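Long-range contact in AA9 family lytic polysaccharide monooxygenase D (Myceliophthora thermophila, PDB 5UFV), which cleaves cellulose oxidatively at its glycosidic bonds, using an active-site copper that must first be reduced, and yields products oxidised at C1: residues 151-156 with 173-178. Residues are numbered along the deposited sequence; the frame is centred on the assembly and turned at random.
Sequences YLVRHE and AQIKVT
Tyr151 and Ile175 pair across a beta hairpin, strands 149-159 and 167-177, that belongs to one sheet of the immunoglobulin-like beta-sandwich of AA9 monooxygenases. The example illustrates how such a hairpin divides its side chains between two faces. Tyr151 N reaches Ile175 O at 2.7 Å, and Ile175 N returns the bond to Tyr151 O at the same length; both are nearly straight. Val153 and Ala173 form the next hydrogen-bonded pair, with Ala173 N to Val153 O at 3.1 Å. Between them Leu152 and Gln174 make a non-hydrogen-bonded pair, where the CA of Leu152 approaches Ala173 O at 3.3 Å in a CA-H...O contact.

The tight side carries Tyr151, Val153, Ala173 and Ile175. Val153 CG1, set between its own backbone N and carbonyl carbon (chi1 54°), lies 3.7 Å from Ile175 CG1 and 3.8 Å from Ala173 CB, so a single methyl serves two neighbours. Beside this group the tyrosine ring meets Val177, and its hydroxyl is hydrogen-bonded to Ala147 O. An alanine in place of Tyr151 would probably open a gap beside Val177 and leave Ala147 O without its hydroxyl partner.

The face of Leu152 and Gln174 is looser: Leu152 CD2 and Gln174 CG come only to 4.2 Å. It is nevertheless buried, and the glutamine amide turns to other partners, its NE2 to Leu56 O and its OE1 to Trp30 NE1. Toward solvent the contact thins out at partly exposed Lys176, whose NZ reaches back across the hairpin to Asn150 OD1, while the side chain also makes a cation-pi contact with Tyr57. Back on the packed side, Val177 CG2 meets the CD1-CE1 side of the tyrosine ring obliquely, 3.3 Å from Tyr151 CD1.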
loop_
_atom_site.group_PDB
_atom_site.type_symbol
_atom_site.label_atom_id
_atom_site.label_comp_id
_atom_site.label_asym_id
_atom_site.label_seq_id
_atom_site.Cartn_x
_atom_site.Cartn_y
_atom_site.Cartn_z
ATOM N N TYR A 151 -6.071 -13.105 -5.029
ATOM C CA TYR A 151 -4.991 -12.149 -4.817
ATOM C C TYR A 151 -5.141 -11.411 -3.504
ATOM O O TYR A 151 -6.247 -11.135 -3.060
ATOM C CB TYR A 151 -4.964 -11.078 -5.907
ATOM C CG TYR A 151 -4.489 -11.481 -7.282
ATOM C CD1 TYR A 151 -5.375 -12.018 -8.203
ATOM C CD2 TYR A 151 -3.194 -11.231 -7.692
ATOM C CE1 TYR A 151 -4.971 -12.355 -9.483
ATOM C CE2 TYR A 151 -2.762 -11.569 -8.980
ATOM C CZ TYR A 151 -3.657 -12.128 -9.882
ATOM O OH TYR A 151 -3.272 -12.479 -11.173
ATOM N N LEU A 152 -4.011 -11.035 -2.922
ATOM C CA LEU A 152 -4.001 -10.054 -1.844
ATOM C C LEU A 152 -3.723 -8.713 -2.470
ATOM O O LEU A 152 -3.047 -8.623 -3.488
ATOM C CB LEU A 152 -2.917 -10.349 -0.832
ATOM C CG LEU A 152 -2.807 -11.792 -0.345
ATOM C CD1 LEU A 152 -1.661 -11.887 0.646
ATOM C CD2 LEU A 152 -4.105 -12.246 0.288
ATOM N N VAL A 153 -4.264 -7.669 -1.869
ATOM C CA VAL A 153 -3.934 -6.320 -2.276
ATOM C C VAL A 153 -3.426 -5.634 -1.037
ATOM O O VAL A 153 -3.994 -5.840 0.008
ATOM C CB VAL A 153 -5.151 -5.575 -2.805
ATOM C CG1 VAL A 153 -6.298 -5.611 -1.801
ATOM C CG2 VAL A 153 -4.773 -4.136 -3.141
ATOM N N ARG A 154 -2.363 -4.836 -1.141
ATOM C CA ARG A 154 -1.703 -4.250 0.043
ATOM C C ARG A 154 -1.542 -2.747 -0.126
ATOM O O ARG A 154 -0.943 -2.289 -1.118
ATOM C CB ARG A 154 -0.328 -4.910 0.245
ATOM C CG ARG A 154 0.597 -4.255 1.252
ATOM C CD ARG A 154 1.859 -5.091 1.360
ATOM N NE ARG A 154 2.790 -4.511 2.316
ATOM C CZ ARG A 154 3.535 -3.425 2.077
ATOM N NH1 ARG A 154 3.497 -2.813 0.874
ATOM N NH2 ARG A 154 4.327 -2.952 3.047
ATOM N N HIS A 155 -2.067 -1.979 0.828
ATOM C CA HIS A 155 -1.917 -0.529 0.799
ATOM C C HIS A 155 -0.889 -0.165 1.799
ATOM O O HIS A 155 -0.898 -0.703 2.887
ATOM C CB HIS A 155 -3.226 0.187 1.119
ATOM C CG HIS A 155 -4.247 0.040 0.043
ATOM N ND1 HIS A 155 -4.982 -1.114 -0.129
ATOM C CD2 HIS A 155 -4.596 0.861 -0.972
ATOM C CE1 HIS A 155 -5.765 -0.983 -1.183
ATOM N NE2 HIS A 155 -5.546 0.203 -1.714
ATOM N N GLU A 156 -0.007 0.753 1.429
ATOM C CA GLU A 156 1.103 1.109 2.259
ATOM C C GLU A 156 1.333 2.577 2.088
ATOM O O GLU A 156 1.458 3.069 0.953
ATOM C CB GLU A 156 2.350 0.326 1.844
ATOM C CG GLU A 156 3.655 0.699 2.548
ATOM C CD GLU A 156 4.878 -0.070 1.998
ATOM O OE1 GLU A 156 4.885 -0.454 0.793
ATOM O OE2 GLU A 156 5.847 -0.318 2.770
ATOM N N ALA A 173 -5.855 -7.063 2.136
ATOM C CA ALA A 173 -7.252 -7.473 1.904
ATOM C C ALA A 173 -7.292 -8.518 0.811
ATOM O O ALA A 173 -6.332 -8.650 0.058
ATOM C CB ALA A 173 -8.101 -6.284 1.495
ATOM N N GLN A 174 -8.393 -9.241 0.715
ATOM C CA GLN A 174 -8.487 -10.400 -0.180
ATOM C C GLN A 174 -9.392 -10.140 -1.407
ATOM O O GLN A 174 -10.567 -9.784 -1.271
ATOM C CB GLN A 174 -8.970 -11.622 0.610
ATOM C CG GLN A 174 -8.046 -11.956 1.764
ATOM C CD GLN A 174 -8.276 -13.310 2.396
ATOM O OE1 GLN A 174 -7.333 -13.933 2.869
ATOM N NE2 GLN A 174 -9.506 -13.760 2.429
ATOM N N ILE A 175 -8.824 -10.312 -2.597
ATOM C CA ILE A 175 -9.533 -10.055 -3.857
ATOM C C ILE A 175 -9.525 -11.317 -4.718
ATOM O O ILE A 175 -8.450 -11.873 -5.013
ATOM C CB ILE A 175 -8.841 -8.958 -4.674
ATOM C CG1 ILE A 175 -8.474 -7.781 -3.781
ATOM C CG2 ILE A 175 -9.715 -8.520 -5.842
ATOM C CD1 ILE A 175 -9.594 -6.816 -3.517
ATOM N N LYS A 176 -10.722 -11.766 -5.102
ATOM C CA LYS A 176 -10.858 -12.825 -6.077
ATOM C C LYS A 176 -11.067 -12.168 -7.439
ATOM O O LYS A 176 -12.156 -11.631 -7.716
ATOM C CB LYS A 176 -12.005 -13.780 -5.745
ATOM C CG LYS A 176 -11.963 -14.990 -6.656
ATOM C CD LYS A 176 -13.089 -15.992 -6.448
ATOM C CE LYS A 176 -13.194 -16.558 -5.028
ATOM N NZ LYS A 176 -12.129 -17.528 -4.646
ATOM N N VAL A 177 -10.016 -12.195 -8.262
ATOM C CA VAL A 177 -10.007 -11.608 -9.612
ATOM C C VAL A 177 -10.605 -12.554 -10.637
ATOM O O VAL A 177 -10.094 -13.662 -10.836
ATOM C CB VAL A 177 -8.573 -11.288 -10.052
ATOM C CG1 VAL A 177 -8.526 -10.798 -11.490
ATOM C CG2 VAL A 177 -7.975 -10.249 -9.121
ATOM N N THR A 178 -11.674 -12.110 -11.292
ATOM C CA THR A 178 -12.403 -12.925 -12.256
ATOM C C THR A 178 -11.897 -12.718 -13.685
ATOM O O THR A 178 -10.882 -12.064 -13.906
ATOM C CB THR A 178 -13.898 -12.572 -12.208
ATOM O OG1 THR A 178 -14.073 -11.177 -12.515
ATOM C CG2 THR A 178 -14.472 -12.882 -10.822
#